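Local coordinates for protein kcn28 (Kitasatospora, PDB 6J31) that has the two-domain GT-B fold of the Erythromycin biosynthesis protein CIII-like family and holds the ligand (2E,2'E)-3,3'-(1,2-phenylene)di(prop-2-enoic acid) in a pocket, at residues A[133-138]-A[179-184]; A[254-259]-A[352-357]; A[25-30]-A[381-386]; A[191-196]-A[335-340]. All blocks are in the same frame, centred on the assembly; numbering follows the deposited sequence.

Interaction 1. Residues A[133-138]-A[179-184]; sequences MPEKYR and VNLPER
Asn180 at the end of helix 177-180 turns its carboxamide against the thioether of Met133, and Leu181, the next residue, leans on Glu135. The Met133 chain bends at both chi2 and chi3, which brings CG and SD against the amide, the two side chains crossing at a slant: SD lies 3.6 Å from Asn180 OD1, and Met133 CG 3.7 Å from Asn180 CG. The contact is van der Waals; Asn180 ND2 is hydrogen-bonded to the backbone of a bound peptide. Leu181, with CG anti to its own N (chi1 -173°), extends CD1 to within 3.7 Å of Glu135 CG, the two side chains meeting at about a right angle. Arg138 passes nearby, its NH1 4.3 Å from Leu181 CB, while its charge is paired with Asp177. The two segments belong to the long, largely helical connection between neighbouring parallel strands 124-128 and 185-187. With the Met133 side chain about 5 Å from the bound (2E,2'E)-3,3'-(1,2-phenylene)di(prop-2-enoic acid), and Tyr137 also hydrogen-bonded to the peptide backbone, they form part of the binding-site wall in the N-terminal Rossmann-like domain of a GT-B protein.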
loop_
_atom_site.group_PDB
_atom_site.type_symbol
_atom_site.label_atom_id
_atom_site.label_comp_id
_atom_site.label_asym_id
_atom_site.label_seq_id
_atom_site.Cartn_x
_atom_site.Cartn_y
_atom_site.Cartn_z
ATOM N N MET A 133 5.725 3.962 11.202
ATOM C CA MET A 133 6.894 4.719 11.638
ATOM C C MET A 133 6.976 4.639 13.151
ATOM O O MET A 133 6.223 5.336 13.849
ATOM C CB MET A 133 6.805 6.176 11.189
ATOM C CG MET A 133 5.387 6.697 11.110
ATOM S SD MET A 133 4.990 7.201 9.432
ATOM C CE MET A 133 6.609 7.078 8.711
ATOM N N PRO A 134 7.864 3.824 13.711
ATOM C CA PRO A 134 7.910 3.696 15.169
ATOM C C PRO A 134 8.399 4.974 15.825
ATOM O O PRO A 134 8.995 5.852 15.195
ATOM C CB PRO A 134 8.899 2.546 15.392
ATOM C CG PRO A 134 9.774 2.565 14.180
ATOM C CD PRO A 134 8.893 3.009 13.043
ATOM N N GLU A 135 8.140 5.061 17.126
ATOM C CA GLU A 135 8.536 6.210 17.929
ATOM C C GLU A 135 10.050 6.233 18.117
ATOM O O GLU A 135 10.545 6.361 19.241
ATOM C CB GLU A 135 7.814 6.192 19.277
ATOM C CG GLU A 135 6.563 5.326 19.327
ATOM C CD GLU A 135 6.883 3.861 19.560
ATOM O OE1 GLU A 135 8.072 3.545 19.784
ATOM O OE2 GLU A 135 5.952 3.029 19.513
ATOM N N LYS A 136 10.782 6.083 17.020
ATOM C CA LYS A 136 12.233 6.175 16.983
ATOM C C LYS A 136 12.587 6.569 15.559
ATOM O O LYS A 136 13.614 7.206 15.309
ATOM C CB LYS A 136 12.871 4.861 17.430
ATOM C CG LYS A 136 13.351 4.908 18.882
ATOM C CD LYS A 136 13.683 3.529 19.426
ATOM C CE LYS A 136 12.462 2.919 20.114
ATOM N NZ LYS A 136 12.794 1.727 20.952
ATOM N N TYR A 137 11.729 6.164 14.620
ATOM C CA TYR A 137 11.789 6.700 13.264
ATOM C C TYR A 137 11.515 8.198 13.270
ATOM O O TYR A 137 12.114 8.956 12.498
ATOM C CB TYR A 137 10.773 5.977 12.374
ATOM C CG TYR A 137 10.664 6.497 10.948
ATOM C CD1 TYR A 137 9.877 7.607 10.650
ATOM C CD2 TYR A 137 11.315 5.860 9.899
ATOM C CE1 TYR A 137 9.766 8.085 9.361
ATOM C CE2 TYR A 137 11.202 6.330 8.598
ATOM C CZ TYR A 137 10.425 7.441 8.335
ATOM O OH TYR A 137 10.309 7.915 7.048
ATOM N N ARG A 138 10.582 8.636 14.117
ATOM C CA ARG A 138 10.194 10.040 14.139
ATOM C C ARG A 138 11.331 10.942 14.620
ATOM O O ARG A 138 11.491 12.058 14.110
ATOM C CB ARG A 138 8.939 10.208 14.998
ATOM C CG ARG A 138 7.664 9.758 14.277
ATOM C CD ARG A 138 6.485 9.537 15.218
ATOM N NE ARG A 138 5.861 10.802 15.600
ATOM C CZ ARG A 138 5.085 10.973 16.667
ATOM N NH1 ARG A 138 4.776 9.943 17.441
ATOM N NH2 ARG A 138 4.576 12.167 16.931
ATOM N N VAL A 179 -2.563 10.017 14.333
ATOM C CA VAL A 179 -2.098 9.642 12.987
ATOM C C VAL A 179 -1.067 8.519 13.066
ATOM O O VAL A 179 -1.292 7.429 12.531
ATOM C CB VAL A 179 -1.504 10.802 12.152
ATOM C CG1 VAL A 179 -0.888 10.263 10.858
ATOM C CG2 VAL A 179 -2.537 11.870 11.844
ATOM N N ASN A 180 0.083 8.776 13.698
ATOM C CA ASN A 180 1.205 7.843 13.637
ATOM C C ASN A 180 1.473 7.085 14.935
ATOM O O ASN A 180 2.345 6.209 14.948
ATOM C CB ASN A 180 2.478 8.564 13.178
ATOM C CG ASN A 180 2.458 8.879 11.693
ATOM O OD1 ASN A 180 1.853 8.150 10.908
ATOM N ND2 ASN A 180 3.136 9.949 11.298
ATOM N N LEU A 181 0.741 7.368 16.010
ATOM C CA LEU A 181 0.787 6.571 17.238
ATOM C C LEU A 181 -0.634 6.145 17.603
ATOM O O LEU A 181 -1.196 6.600 18.605
ATOM C CB LEU A 181 1.431 7.358 18.379
ATOM C CG LEU A 181 1.704 6.593 19.676
ATOM C CD1 LEU A 181 2.913 5.687 19.514
ATOM C CD2 LEU A 181 1.863 7.543 20.866
ATOM N N PRO A 182 -1.230 5.246 16.822
ATOM C CA PRO A 182 -2.612 4.833 17.094
ATOM C C PRO A 182 -2.726 4.060 18.400
ATOM O O PRO A 182 -1.752 3.522 18.925
ATOM C CB PRO A 182 -2.953 3.940 15.897
ATOM C CG PRO A 182 -1.634 3.407 15.452
ATOM C CD PRO A 182 -0.658 4.525 15.672
ATOM N N GLU A 183 -3.947 4.020 18.932
ATOM C CA GLU A 183 -4.203 3.218 20.126
ATOM C C GLU A 183 -3.970 1.739 19.850
ATOM O O GLU A 183 -3.345 1.032 20.648
ATOM C CB GLU A 183 -5.633 3.444 20.614
ATOM C CG GLU A 183 -5.975 2.715 21.905
ATOM C CD GLU A 183 -5.619 3.507 23.152
ATOM O OE1 GLU A 183 -5.975 4.702 23.212
ATOM O OE2 GLU A 183 -5.005 2.933 24.078
ATOM N N ARG A 184 -4.486 1.251 18.729
ATOM C CA ARG A 184 -4.273 -0.112 18.273
ATOM C C ARG A 184 -4.098 -0.063 16.767
ATOM O O ARG A 184 -4.732 0.752 16.091
ATOM C CB ARG A 184 -5.447 -1.031 18.643
ATOM C CG ARG A 184 -5.551 -1.327 20.123
ATOM C CD ARG A 184 -6.896 -1.935 20.498
ATOM N NE ARG A 184 -7.074 -1.972 21.948
ATOM C CZ ARG A 184 -6.474 -2.849 22.747
ATOM N NH1 ARG A 184 -5.656 -3.763 22.238
ATOM N NH2 ARG A 184 -6.688 -2.815 24.057
HETATM O O HOH W 1 3.034 4.980 13.000
#

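Interaction 2. Residues A[254-259]-A[352-357]; sequences AALPDW and RLRAAV
Trp259 presents one face of its indole to Val357, whose CG1 methyl sits 3.5 Å above the ring plane, displaced toward the rim of the six-membered ring. CG1 is 3.9 Å from the centroid of that ring and 24° off its normal, a CH-pi contact, and the nearest ring atom is Trp259 CH2 at 3.5 Å. The carbonyl of the same valine also comes close to this end of the indole, Val357 O lying 4.0 Å from Trp259 CH2. Val357 CG1 is anti to the backbone N (chi1 164°), which carries this methyl, rather than CG2, over the ring. The two side chains run past each other in opposite directions. Ala231 of strand 229-234 and Val298 of strand 298-301 also touch the indole, and Val298 packs on Val357 as well, so that aromatic and valine share one hydrophobic layer. One turn earlier on helix 350-362 a second contact is made through aliphatic carbon: Leu256 CD2 meets Arg354 CG at 3.8 Å. Beyond CG the arginine chain bends at chi3, and NE has a long, weak ion pair with Asp351. Leu256 and Trp259 are the ends of a type II beta turn, closed by Trp259 N to Leu256 O at 3.2 Å. This turn links helix 243-253 to strand 259-264, completing a beta-alpha-beta crossover from strand 229-234. Helix 350-362 packs against that unit, as helices flank the parallel sheet in the C-terminal Rossmann-like domain of the GT-B fold.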
loop_
_atom_site.group_PDB
_atom_site.type_symbol
_atom_site.label_atom_id
_atom_site.label_comp_id
_atom_site.label_asym_id
_atom_site.label_seq_id
_atom_site.Cartn_x
_atom_site.Cartn_y
_atom_site.Cartn_z
ATOM N N ALA A 254 14.268 -7.632 -26.387
ATOM C CA ALA A 254 14.669 -7.842 -27.773
ATOM C C ALA A 254 16.183 -7.934 -27.847
ATOM O O ALA A 254 16.863 -6.950 -27.554
ATOM C CB ALA A 254 14.168 -6.712 -28.668
ATOM N N ALA A 255 16.693 -9.115 -28.214
ATOM C CA ALA A 255 18.086 -9.561 -28.100
ATOM C C ALA A 255 18.193 -10.507 -26.917
ATOM O O ALA A 255 19.278 -11.002 -26.601
ATOM C CB ALA A 255 19.101 -8.420 -27.968
ATOM N N LEU A 256 17.055 -10.786 -26.286
ATOM C CA LEU A 256 16.963 -11.742 -25.184
ATOM C C LEU A 256 15.966 -12.846 -25.530
ATOM O O LEU A 256 14.977 -13.046 -24.816
ATOM C CB LEU A 256 16.567 -11.043 -23.887
ATOM C CG LEU A 256 17.193 -11.603 -22.606
ATOM C CD1 LEU A 256 18.616 -12.089 -22.851
ATOM C CD2 LEU A 256 17.158 -10.572 -21.487
ATOM N N PRO A 257 16.180 -13.564 -26.635
ATOM C CA PRO A 257 15.255 -14.640 -26.991
ATOM C C PRO A 257 15.248 -15.679 -25.883
ATOM O O PRO A 257 16.141 -15.714 -25.032
ATOM C CB PRO A 257 15.835 -15.205 -28.295
ATOM C CG PRO A 257 16.776 -14.152 -28.785
ATOM C CD PRO A 257 17.335 -13.550 -27.545
ATOM N N ASP A 258 14.197 -16.501 -25.891
ATOM C CA ASP A 258 13.911 -17.536 -24.900
ATOM C C ASP A 258 13.219 -16.872 -23.718
ATOM O O ASP A 258 12.609 -17.544 -22.881
ATOM C CB ASP A 258 15.175 -18.275 -24.444
ATOM C CG ASP A 258 15.940 -18.881 -25.597
ATOM O OD1 ASP A 258 15.303 -19.216 -26.617
ATOM O OD2 ASP A 258 17.178 -19.015 -25.486
ATOM N N TRP A 259 13.298 -15.546 -23.659
ATOM C CA TRP A 259 12.592 -14.744 -22.675
ATOM C C TRP A 259 11.381 -14.124 -23.350
ATOM O O TRP A 259 11.445 -13.745 -24.523
ATOM C CB TRP A 259 13.479 -13.633 -22.104
ATOM C CG TRP A 259 14.344 -14.023 -20.951
ATOM C CD1 TRP A 259 15.544 -14.665 -21.005
ATOM C CD2 TRP A 259 14.085 -13.770 -19.565
ATOM N NE1 TRP A 259 16.045 -14.839 -19.738
ATOM C CE2 TRP A 259 15.168 -14.298 -18.836
ATOM C CE3 TRP A 259 13.040 -13.155 -18.870
ATOM C CZ2 TRP A 259 15.235 -14.228 -17.446
ATOM C CZ3 TRP A 259 13.108 -13.089 -17.493
ATOM C CH2 TRP A 259 14.197 -13.622 -16.796
ATOM N N ARG A 352 23.130 -3.230 -17.771
ATOM C CA ARG A 352 22.899 -3.245 -16.329
ATOM C C ARG A 352 21.530 -3.832 -16.001
ATOM O O ARG A 352 21.404 -4.684 -15.115
ATOM C CB ARG A 352 22.993 -1.826 -15.769
ATOM C CG ARG A 352 24.367 -1.310 -15.402
ATOM C CD ARG A 352 24.190 0.122 -14.911
ATOM N NE ARG A 352 23.298 0.230 -13.758
ATOM C CZ ARG A 352 22.787 1.379 -13.322
ATOM N NH1 ARG A 352 21.968 1.390 -12.275
ATOM N NH2 ARG A 352 23.097 2.521 -13.922
ATOM N N LEU A 353 20.487 -3.375 -16.702
ATOM C CA LEU A 353 19.154 -3.922 -16.468
ATOM C C LEU A 353 19.101 -5.401 -16.831
ATOM O O LEU A 353 18.472 -6.198 -16.128
ATOM C CB LEU A 353 18.106 -3.123 -17.257
ATOM C CG LEU A 353 16.595 -3.445 -17.217
ATOM C CD1 LEU A 353 16.182 -4.706 -17.983
ATOM C CD2 LEU A 353 16.102 -3.512 -15.777
ATOM N N ARG A 354 19.752 -5.784 -17.931
ATOM C CA ARG A 354 19.737 -7.182 -18.354
ATOM C C ARG A 354 20.470 -8.076 -17.363
ATOM O O ARG A 354 20.042 -9.208 -17.108
ATOM C CB ARG A 354 20.334 -7.318 -19.753
ATOM C CG ARG A 354 20.251 -8.727 -20.322
ATOM C CD ARG A 354 21.225 -8.917 -21.467
ATOM N NE ARG A 354 22.596 -8.655 -21.051
ATOM C CZ ARG A 354 23.436 -9.587 -20.617
ATOM N NH1 ARG A 354 24.666 -9.251 -20.257
ATOM N NH2 ARG A 354 23.048 -10.855 -20.547
ATOM N N ALA A 355 21.582 -7.591 -16.802
ATOM C CA ALA A 355 22.353 -8.400 -15.863
ATOM C C ALA A 355 21.521 -8.757 -14.640
ATOM O O ALA A 355 21.505 -9.912 -14.200
ATOM C CB ALA A 355 23.624 -7.656 -15.452
ATOM N N ALA A 356 20.820 -7.773 -14.077
ATOM C CA ALA A 356 19.954 -8.043 -12.936
ATOM C C ALA A 356 18.872 -9.054 -13.293
ATOM O O ALA A 356 18.568 -9.952 -12.502
ATOM C CB ALA A 356 19.330 -6.744 -12.432
ATOM N N VAL A 357 18.287 -8.929 -14.486
ATOM C CA VAL A 357 17.199 -9.821 -14.881
ATOM C C VAL A 357 17.695 -11.257 -15.011
ATOM O O VAL A 357 17.107 -12.187 -14.448
ATOM C CB VAL A 357 16.551 -9.321 -16.185
ATOM C CG1 VAL A 357 15.707 -10.413 -16.816
ATOM C CG2 VAL A 357 15.719 -8.083 -15.912
#

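Interaction 3. Residues A[25-30]-A[381-386]; sequences IRELVA and GGTMRA
Glu27 of helix 22-30 reaches toward helix 382-391 and meets two consecutive residues there, Thr383 along its aliphatic stem and Met384 at its carboxylate. Its CG is anti to the backbone N (chi1 172°) and the chain then bends at chi2, which lays CB and CG against the threonine methyl and turns the carboxylate toward Met384. Glu27 CB stands 3.5 Å from Thr383 CG2, and CG of the same glutamate follows at 3.9 Å, the two side chains crossing at a slant. The threonine turns only this methyl to the glutamate; its OG1 is hydrogen-bonded to Leu212 O. Met384 starts off away from helix 22-30, but bends at chi2 and returns with its end, meeting Glu27 at about a right angle. Its CE lies 3.5 Å from Glu27 OE1, while SD is 3.7 Å from Glu27 OE2. Elsewhere between the helices, Leu28 packs on Ala387 and Ile390. As is usual in GT-B proteins, the C-terminal helix thus rests on the N-terminal domain. Chemically the contact is methyl and thioether packing round an acid whose charge is met elsewhere, by the salt bridge from OE2 to Arg31, with Met384 also touching that arginine at the protein surface.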
loop_
_atom_site.group_PDB
_atom_site.type_symbol
_atom_site.label_atom_id
_atom_site.label_comp_id
_atom_site.label_asym_id
_atom_site.label_seq_id
_atom_site.Cartn_x
_atom_site.Cartn_y
_atom_site.Cartn_z
ATOM N N ILE A 25 -12.578 -6.834 5.362
ATOM C CA ILE A 25 -13.961 -6.387 5.509
ATOM C C ILE A 25 -14.923 -7.484 5.082
ATOM O O ILE A 25 -15.946 -7.724 5.735
ATOM C CB ILE A 25 -14.205 -5.094 4.708
ATOM C CG1 ILE A 25 -13.178 -4.019 5.077
ATOM C CG2 ILE A 25 -15.614 -4.591 4.962
ATOM C CD1 ILE A 25 -13.238 -3.604 6.528
ATOM N N ARG A 26 -14.606 -8.171 3.983
ATOM C CA ARG A 26 -15.433 -9.280 3.525
ATOM C C ARG A 26 -15.538 -10.365 4.589
ATOM O O ARG A 26 -16.614 -10.939 4.797
ATOM C CB ARG A 26 -14.855 -9.849 2.233
ATOM C CG ARG A 26 -15.824 -10.698 1.446
ATOM C CD ARG A 26 -15.102 -11.528 0.398
ATOM N NE ARG A 26 -14.292 -10.698 -0.489
ATOM C CZ ARG A 26 -14.787 -9.872 -1.405
ATOM N NH1 ARG A 26 -16.097 -9.740 -1.553
ATOM N NH2 ARG A 26 -13.965 -9.165 -2.167
ATOM N N GLU A 27 -14.429 -10.662 5.273
ATOM C CA GLU A 27 -14.452 -11.668 6.328
ATOM C C GLU A 27 -15.313 -11.226 7.505
ATOM O O GLU A 27 -16.053 -12.035 8.076
ATOM C CB GLU A 27 -13.029 -11.975 6.798
ATOM C CG GLU A 27 -12.965 -12.871 8.033
ATOM C CD GLU A 27 -13.518 -14.270 7.794
ATOM O OE1 GLU A 27 -13.563 -14.713 6.624
ATOM O OE2 GLU A 27 -13.928 -14.919 8.781
ATOM N N LEU A 28 -15.214 -9.953 7.899
ATOM C CA LEU A 28 -16.035 -9.462 9.002
ATOM C C LEU A 28 -17.515 -9.520 8.650
ATOM O O LEU A 28 -18.348 -9.863 9.496
ATOM C CB LEU A 28 -15.620 -8.035 9.363
ATOM C CG LEU A 28 -14.209 -7.898 9.940
ATOM C CD1 LEU A 28 -13.791 -6.439 10.030
ATOM C CD2 LEU A 28 -14.118 -8.577 11.311
ATOM N N VAL A 29 -17.854 -9.216 7.396
ATOM C CA VAL A 29 -19.238 -9.339 6.950
ATOM C C VAL A 29 -19.670 -10.796 6.981
ATOM O O VAL A 29 -20.762 -11.127 7.461
ATOM C CB VAL A 29 -19.397 -8.735 5.542
ATOM C CG1 VAL A 29 -20.732 -9.133 4.940
ATOM C CG2 VAL A 29 -19.247 -7.224 5.592
ATOM N N ALA A 30 -18.806 -11.692 6.496
ATOM C CA ALA A 30 -19.123 -13.114 6.476
ATOM C C ALA A 30 -19.329 -13.680 7.873
ATOM O O ALA A 30 -20.027 -14.686 8.022
ATOM C CB ALA A 30 -18.014 -13.884 5.760
ATOM N N GLY A 381 -0.524 -14.464 10.295
ATOM C CA GLY A 381 -1.900 -14.581 10.742
ATOM C C GLY A 381 -2.947 -14.182 9.718
ATOM O O GLY A 381 -4.009 -14.809 9.652
ATOM N N GLY A 382 -2.661 -13.160 8.916
ATOM C CA GLY A 382 -3.509 -12.751 7.815
ATOM C C GLY A 382 -4.918 -12.364 8.235
ATOM O O GLY A 382 -5.166 -11.861 9.337
ATOM N N THR A 383 -5.863 -12.645 7.331
ATOM C CA THR A 383 -7.242 -12.183 7.478
ATOM C C THR A 383 -7.875 -12.692 8.765
ATOM O O THR A 383 -8.516 -11.930 9.501
ATOM C CB THR A 383 -8.066 -12.635 6.271
ATOM O OG1 THR A 383 -7.523 -12.065 5.075
ATOM C CG2 THR A 383 -9.511 -12.214 6.418
ATOM N N MET A 384 -7.717 -13.984 9.048
ATOM C CA MET A 384 -8.405 -14.570 10.192
ATOM C C MET A 384 -7.888 -13.992 11.502
ATOM O O MET A 384 -8.675 -13.726 12.419
ATOM C CB MET A 384 -8.257 -16.092 10.175
ATOM C CG MET A 384 -8.821 -16.736 8.916
ATOM S SD MET A 384 -10.587 -16.448 8.681
ATOM C CE MET A 384 -10.743 -16.819 6.935
ATOM N N ARG A 385 -6.575 -13.782 11.615
ATOM C CA ARG A 385 -6.055 -13.189 12.843
ATOM C C ARG A 385 -6.517 -11.743 12.992
ATOM O O ARG A 385 -6.872 -11.312 14.095
ATOM C CB ARG A 385 -4.531 -13.276 12.886
ATOM C CG ARG A 385 -3.968 -12.844 14.231
ATOM C CD ARG A 385 -2.461 -12.705 14.225
ATOM N NE ARG A 385 -1.985 -12.270 15.533
ATOM C CZ ARG A 385 -0.727 -11.932 15.803
ATOM N NH1 ARG A 385 0.201 -11.989 14.855
ATOM N NH2 ARG A 385 -0.396 -11.539 17.025
ATOM N N ALA A 386 -6.530 -10.985 11.891
ATOM C CA ALA A 386 -6.982 -9.600 11.952
ATOM C C ALA A 386 -8.446 -9.515 12.368
ATOM O O ALA A 386 -8.812 -8.693 13.218
ATOM C CB ALA A 386 -6.768 -8.920 10.602
#

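Interaction 4. Residues A[191-196]-A[335-340]; sequences RFLQPD and VGLGIA
Phe192 and Leu337, with CA atoms 8.3 Å apart, face each other from two tight backbone turns, one in each Rossmann-like domain of the GT-B fold. Residues 191-193 form a short 3-10 segment, closed by Gln194 N to Arg191 O at 3.1 Å. Across from it, helix 327-336 finishes in a Schellman motif: Gly338 adopts positive phi (73°) and its N bonds back to Val335 O at 2.9 Å. Leu337, just before that glycine, points its side chain at the 3-10 turn. One methyl makes the contact, Leu337 CD1 at 3.6 Å from Phe192 CD1, approaching the ring obliquely while the two side chains meet at about a right angle. Leu193 adds the end of its chain, CD2 lying 4.3 Å from the same Leu337 methyl. Leu312 of helix 305-314 touches both Phe192 and Leu193, and Leu373 of helix 364-378 packs on Leu337, extending the apolar patch between the domains. Past the turn the chain is held by the Gln194 amide, whose NE2 also bonds to Val132 O: NE2 donates to Pro195 O at 3.0 Å, nearly straight at 168° and on a lone pair of that oxygen.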
loop_
_atom_site.group_PDB
_atom_site.type_symbol
_atom_site.label_atom_id
_atom_site.label_comp_id
_atom_site.label_asym_id
_atom_site.label_seq_id
_atom_site.Cartn_x
_atom_site.Cartn_y
_atom_site.Cartn_z
ATOM N N ARG A 191 6.580 -8.703 9.248
ATOM C CA ARG A 191 7.599 -7.984 10.007
ATOM C C ARG A 191 8.874 -7.794 9.191
ATOM O O ARG A 191 9.582 -6.799 9.378
ATOM C CB ARG A 191 7.890 -8.695 11.338
ATOM C CG ARG A 191 8.875 -9.862 11.259
ATOM C CD ARG A 191 9.227 -10.483 12.628
ATOM N NE ARG A 191 8.066 -10.730 13.484
ATOM C CZ ARG A 191 7.661 -9.919 14.455
ATOM N NH1 ARG A 191 8.320 -8.792 14.710
ATOM N NH2 ARG A 191 6.590 -10.231 15.172
ATOM N N PHE A 192 9.174 -8.710 8.265
ATOM C CA PHE A 192 10.394 -8.557 7.478
ATOM C C PHE A 192 10.287 -7.469 6.412
ATOM O O PHE A 192 11.292 -7.188 5.748
ATOM C CB PHE A 192 10.815 -9.894 6.845
ATOM C CG PHE A 192 9.821 -10.479 5.873
ATOM C CD1 PHE A 192 9.686 -9.962 4.592
ATOM C CD2 PHE A 192 9.060 -11.580 6.224
ATOM C CE1 PHE A 192 8.784 -10.510 3.697
ATOM C CE2 PHE A 192 8.156 -12.135 5.331
ATOM C CZ PHE A 192 8.018 -11.599 4.067
ATOM N N LEU A 193 9.108 -6.871 6.216
ATOM C CA LEU A 193 8.947 -5.706 5.352
ATOM C C LEU A 193 8.779 -4.412 6.140
ATOM O O LEU A 193 8.517 -3.365 5.541
ATOM C CB LEU A 193 7.752 -5.891 4.410
ATOM C CG LEU A 193 7.898 -6.946 3.312
ATOM C CD1 LEU A 193 6.713 -6.924 2.344
ATOM C CD2 LEU A 193 9.220 -6.760 2.568
ATOM N N GLN A 194 8.960 -4.459 7.463
ATOM C CA GLN A 194 8.853 -3.281 8.309
ATOM C C GLN A 194 10.245 -2.801 8.672
ATOM O O GLN A 194 10.973 -3.522 9.370
ATOM C CB GLN A 194 8.060 -3.593 9.576
ATOM C CG GLN A 194 8.186 -2.532 10.676
ATOM C CD GLN A 194 7.378 -1.276 10.378
ATOM O OE1 GLN A 194 6.173 -1.344 10.140
ATOM N NE2 GLN A 194 8.035 -0.128 10.404
ATOM N N PRO A 195 10.665 -1.622 8.228
ATOM C CA PRO A 195 11.970 -1.109 8.650
ATOM C C PRO A 195 11.976 -0.858 10.151
ATOM O O PRO A 195 10.979 -0.414 10.726
ATOM C CB PRO A 195 12.122 0.195 7.854
ATOM C CG PRO A 195 11.113 0.111 6.750
ATOM C CD PRO A 195 9.998 -0.741 7.260
ATOM N N ASP A 196 13.105 -1.177 10.782
ATOM C CA ASP A 196 13.301 -0.992 12.220
ATOM C C ASP A 196 12.174 -1.629 13.029
ATOM O O ASP A 196 11.602 -1.020 13.935
ATOM C CB ASP A 196 13.441 0.494 12.565
ATOM C CG ASP A 196 14.657 1.130 11.927
ATOM O OD1 ASP A 196 15.761 0.562 12.046
ATOM O OD2 ASP A 196 14.508 2.199 11.304
ATOM N N VAL A 335 15.992 -6.045 -1.080
ATOM C CA VAL A 335 17.407 -6.262 -1.361
ATOM C C VAL A 335 18.094 -6.882 -0.151
ATOM O O VAL A 335 18.888 -7.823 -0.283
ATOM C CB VAL A 335 18.073 -4.939 -1.784
ATOM C CG1 VAL A 335 19.590 -5.035 -1.659
ATOM C CG2 VAL A 335 17.666 -4.578 -3.198
ATOM N N GLY A 336 17.784 -6.377 1.047
ATOM C CA GLY A 336 18.345 -6.946 2.260
ATOM C C GLY A 336 17.951 -8.392 2.479
ATOM O O GLY A 336 18.667 -9.137 3.153
ATOM N N LEU A 337 16.796 -8.800 1.945
ATOM C CA LEU A 337 16.360 -10.188 2.004
ATOM C C LEU A 337 17.064 -11.064 0.974
ATOM O O LEU A 337 16.901 -12.289 1.013
ATOM C CB LEU A 337 14.842 -10.270 1.798
ATOM C CG LEU A 337 13.966 -9.578 2.847
ATOM C CD1 LEU A 337 12.519 -9.545 2.404
ATOM C CD2 LEU A 337 14.095 -10.240 4.217
ATOM N N GLY A 338 17.850 -10.471 0.078
ATOM C CA GLY A 338 18.570 -11.238 -0.921
ATOM C C GLY A 338 17.704 -11.803 -2.024
ATOM O O GLY A 338 18.012 -12.876 -2.554
ATOM N N ILE A 339 16.616 -11.118 -2.378
ATOM C CA ILE A 339 15.706 -11.600 -3.410
ATOM C C ILE A 339 15.453 -10.513 -4.447
ATOM O O ILE A 339 14.512 -10.614 -5.242
ATOM C CB ILE A 339 14.373 -12.075 -2.804
ATOM C CG1 ILE A 339 13.726 -10.944 -2.011
ATOM C CG2 ILE A 339 14.570 -13.308 -1.932
ATOM C CD1 ILE A 339 12.234 -10.936 -2.112
ATOM N N ALA A 340 16.270 -9.462 -4.448
ATOM C CA ALA A 340 15.976 -8.319 -5.298
ATOM C C ALA A 340 17.254 -7.576 -5.655
ATOM O O ALA A 340 18.290 -7.723 -5.004
ATOM C CB ALA A 340 14.981 -7.369 -4.621
#

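How the interactions relate
Interaction 1 lies within the N-terminal domain and interaction 2 within the C-terminal one, on opposite sides of the chain's centre. Interactions 3 and 4 join the halves, the first by the returning C-terminal helix, the second by an interdomain patch. Interaction 2 is centred farthest out, about 29 Å from the chain centre, yet rests on a buried Trp259-Val357 pair; interaction 3 reaches the surface with exposed Met384; the centres of 1 and 4 lie nearer, about 17 and 16 Å. Interactions 2 and 4 are aromatic-aliphatic packing, whereas 1 and 3 set a methionine against a polar group. Only interactions 1 and 4 touch, through Pro134 CG and Asp196 O at 4.0 Å. Along the chain, interaction 3 encloses the others.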